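PDB 1WD7: uroporphyrinogen III synthase from Thermus thermophilus, which probably catalyses the cyclisation of hydroxymethylbilane to uroporphyrinogen III, the last common tetrapyrrole precursor of heme, siroheme and related cofactors. Local coordinates for residues F93-G98 with K121-L126. Sequence-based numbering, arbitrary orientation.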
ATOM      1  N   PHE A  93      -0.912  15.627  17.868  1.00 18.86           N
ATOM      2  CA  PHE A  93      -0.722  16.225  16.546  1.00 19.85           C
ATOM      3  C   PHE A  93      -1.020  15.065  15.593  1.00 19.04           C
ATOM      4  O   PHE A  93      -0.347  14.035  15.669  1.00 18.07           O
ATOM      5  CB  PHE A  93       0.713  16.692  16.392  1.00 18.30           C
ATOM      6  CG  PHE A  93       0.984  17.445  15.109  1.00 23.23           C
ATOM      7  CD1 PHE A  93       0.406  18.690  14.884  1.00 30.11           C
ATOM      8  CD2 PHE A  93       1.804  16.908  14.131  1.00 20.93           C
ATOM      9  CE1 PHE A  93       0.652  19.387  13.710  1.00 41.36           C
ATOM     10  CE2 PHE A  93       2.055  17.598  12.942  1.00 31.79           C
ATOM     11  CZ  PHE A  93       1.486  18.834  12.729  1.00 31.29           C
ATOM     12  N   ARG A  94      -1.968  15.273  14.685  1.00 18.96           N
ATOM     13  CA  ARG A  94      -2.393  14.236  13.740  1.00 16.38           C
ATOM     14  C   ARG A  94      -1.940  14.505  12.313  1.00 17.89           C
ATOM     15  O   ARG A  94      -2.241  15.540  11.736  1.00 17.73           O
ATOM     16  CB  ARG A  94      -3.915  14.103  13.785  1.00 16.90           C
ATOM     17  CG  ARG A  94      -4.444  13.787  15.181  1.00 19.83           C
ATOM     18  CD  ARG A  94      -5.977  13.609  15.191  1.00 19.61           C
ATOM     19  NE  ARG A  94      -6.688  14.839  14.868  1.00 23.78           N
ATOM     20  CZ  ARG A  94      -6.781  15.893  15.668  1.00 34.75           C
ATOM     21  NH1 ARG A  94      -7.456  16.982  15.265  1.00 34.77           N
ATOM     22  NH2 ARG A  94      -6.210  15.880  16.877  1.00 30.32           N
ATOM     23  N   LEU A  95      -1.212  13.543  11.750  1.00 14.65           N
ATOM     24  CA  LEU A  95      -0.723  13.682  10.375  1.00 18.30           C
ATOM     25  C   LEU A  95      -1.276  12.530   9.552  1.00 19.25           C
ATOM     26  O   LEU A  95      -1.328  11.391  10.006  1.00 16.74           O
ATOM     27  CB  LEU A  95       0.796  13.629  10.368  1.00 19.38           C
ATOM     28  CG  LEU A  95       1.526  14.939  10.075  1.00 39.92           C
ATOM     29  CD1 LEU A  95       2.512  15.190  11.157  1.00 42.84           C
ATOM     30  CD2 LEU A  95       2.244  14.814   8.732  1.00 40.38           C
ATOM     31  N   ALA A  96      -1.704  12.834   8.333  1.00 14.21           N
ATOM     32  CA  ALA A  96      -2.201  11.783   7.441  1.00 14.75           C
ATOM     33  C   ALA A  96      -1.302  11.718   6.192  1.00 14.24           C
ATOM     34  O   ALA A  96      -0.935  12.749   5.636  1.00 15.47           O
ATOM     35  CB  ALA A  96      -3.648  12.095   7.040  1.00 16.38           C
ATOM     36  N   ARG A  97      -0.963  10.507   5.766  1.00 12.15           N
ATOM     37  CA  ARG A  97      -0.103  10.395   4.594  1.00 11.72           C
ATOM     38  C   ARG A  97      -0.731  11.026   3.328  1.00 12.28           C
ATOM     39  O   ARG A  97      -0.035  11.722   2.543  1.00 14.19           O
ATOM     40  CB  ARG A  97       0.210   8.918   4.330  1.00 13.07           C
ATOM     41  CG  ARG A  97       1.041   8.725   3.069  1.00 17.51           C
ATOM     42  CD  ARG A  97       1.450   7.259   2.880  1.00 14.29           C
ATOM     43  NE  ARG A  97       0.289   6.385   2.721  1.00 15.39           N
ATOM     44  CZ  ARG A  97       0.358   5.157   2.195  1.00 21.06           C
ATOM     45  NH1 ARG A  97       1.526   4.680   1.774  1.00 20.23           N
ATOM     46  NH2 ARG A  97      -0.731   4.415   2.102  1.00 18.26           N
ATOM     47  N   GLY A  98      -2.011  10.755   3.106  1.00 13.50           N
ATOM     48  CA  GLY A  98      -2.705  11.234   1.934  1.00 15.74           C
ATOM     49  C   GLY A  98      -4.201  11.413   2.168  1.00 16.56           C
ATOM     50  O   GLY A  98      -4.709  11.316   3.294  1.00 14.61           O
ATOM     51  N   LYS A 121       7.155   9.234   2.558  1.00 17.97           N
ATOM     52  CA  LYS A 121       8.316  10.133   2.599  1.00 17.86           C
ATOM     53  C   LYS A 121       7.922  11.610   2.706  1.00 18.49           C
ATOM     54  O   LYS A 121       8.648  12.412   3.296  1.00 19.79           O
ATOM     55  CB  LYS A 121       9.180   9.907   1.366  1.00 22.93           C
ATOM     56  CG  LYS A 121       8.431  10.001   0.057  1.00 25.63           C
ATOM     57  CD  LYS A 121       9.311   9.651  -1.151  1.00 36.35           C
ATOM     58  CE  LYS A 121       8.510   9.753  -2.442  1.00 37.15           C
ATOM     59  NZ  LYS A 121       9.272   9.276  -3.606  1.00 48.09           N
ATOM     60  N   SER A 122       6.762  11.961   2.170  1.00 17.56           N
ATOM     61  CA  SER A 122       6.321  13.375   2.208  1.00 17.73           C
ATOM     62  C   SER A 122       6.029  13.851   3.626  1.00 19.78           C
ATOM     63  O   SER A 122       5.938  15.066   3.865  1.00 20.87           O
ATOM     64  CB  SER A 122       5.061  13.573   1.302  1.00 16.05           C
ATOM     65  OG  SER A 122       3.886  12.917   1.859  1.00 14.90           O
ATOM     66  N   LEU A 123       5.884  12.914   4.565  1.00 18.73           N
ATOM     67  CA  LEU A 123       5.600  13.275   5.951  1.00 17.55           C
ATOM     68  C   LEU A 123       6.830  13.722   6.752  1.00 14.88           C
ATOM     69  O   LEU A 123       6.700  14.428   7.751  1.00 18.46           O
ATOM     70  CB  LEU A 123       4.952  12.101   6.671  1.00 17.27           C
ATOM     71  CG  LEU A 123       3.550  11.715   6.157  1.00 20.81           C
ATOM     72  CD1 LEU A 123       3.000  10.567   7.030  1.00 19.34           C
ATOM     73  CD2 LEU A 123       2.631  12.931   6.259  1.00 23.08           C
ATOM     74  N   LEU A 124       8.009  13.307   6.330  1.00 20.53           N
ATOM     75  CA  LEU A 124       9.248  13.687   7.036  1.00 22.12           C
ATOM     76  C   LEU A 124       9.319  15.180   7.408  1.00 26.36           C
ATOM     77  O   LEU A 124       9.484  15.544   8.567  1.00 25.76           O
ATOM     78  CB  LEU A 124      10.460  13.320   6.174  1.00 25.40           C
ATOM     79  CG  LEU A 124      11.217  12.061   6.503  1.00 36.45           C
ATOM     80  CD1 LEU A 124      10.264  10.953   6.775  1.00 33.76           C
ATOM     81  CD2 LEU A 124      12.132  11.722   5.354  1.00 35.56           C
ATOM     82  N   PRO A 125       9.200  16.077   6.423  1.00 25.55           N
ATOM     83  CA  PRO A 125       9.240  17.535   6.561  1.00 26.12           C
ATOM     84  C   PRO A 125       8.193  18.097   7.484  1.00 28.26           C
ATOM     85  O   PRO A 125       8.358  19.202   8.044  1.00 27.66           O
ATOM     86  CB  PRO A 125       8.971  18.023   5.144  1.00 26.18           C
ATOM     87  CG  PRO A 125       9.399  16.965   4.315  1.00 31.90           C
ATOM     88  CD  PRO A 125       9.011  15.710   5.019  1.00 23.24           C
ATOM     89  N   LEU A 126       7.110  17.348   7.620  1.00 21.58           N
ATOM     90  CA  LEU A 126       6.006  17.797   8.401  1.00 23.38           C
ATOM     91  C   LEU A 126       6.059  17.366   9.851  1.00 20.09           C
ATOM     92  O   LEU A 126       5.221  17.784  10.645  1.00 22.51           O
ATOM     93  CB  LEU A 126       4.718  17.302   7.739  1.00 21.65           C
ATOM     94  CG  LEU A 126       4.601  17.601   6.233  1.00 21.37           C
ATOM     95  CD1 LEU A 126       3.325  16.999   5.690  1.00 22.44           C
ATOM     96  CD2 LEU A 126       4.614  19.117   6.005  1.00 24.62           C
TER
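L95 packs on L123 and L126, and the R97 backbone lies against L123, in an apolar contact between the end of strand 93-96 and a short helical turn that includes the 3-10 segment 124-126, in the loop between strands 114-115 and 132-137. L123 reaches the end of the strand with CG anti to its own carbonyl carbon (chi1 -66°). Its CD1 lies 3.9 Å from CA of R97, whereas CD2 sits 3.6 Å from the carbonyl O of A96; the side chains of L123 and L95 slide past each other in opposite directions. L95 also meets the last residue of the turn, its CD2 lying 3.6 Å from CB of L126 and its CD1 3.8 Å from the carbonyl O of L126. The F93 ring approaches the same carbonyl obliquely, CE2 standing 3.9 Å from O of L126. Within the turn, N of L126 bonds to O of L123 at 3.0 Å. The polar ends find their partners outside the two segments: R97 NE bonds to O of T66, and S122 OG to T119 O and D117 N. Cutting L123 back to an alanine removes both methyls and is likely to leave a gap between L95 and the backbone of A96 and R97. L64 of the adjoining strand 62-65 also touches L95 and L123, so the turn packs across two neighbouring strands of the parallel sheet in one of the two alpha/beta domains of the HemD fold.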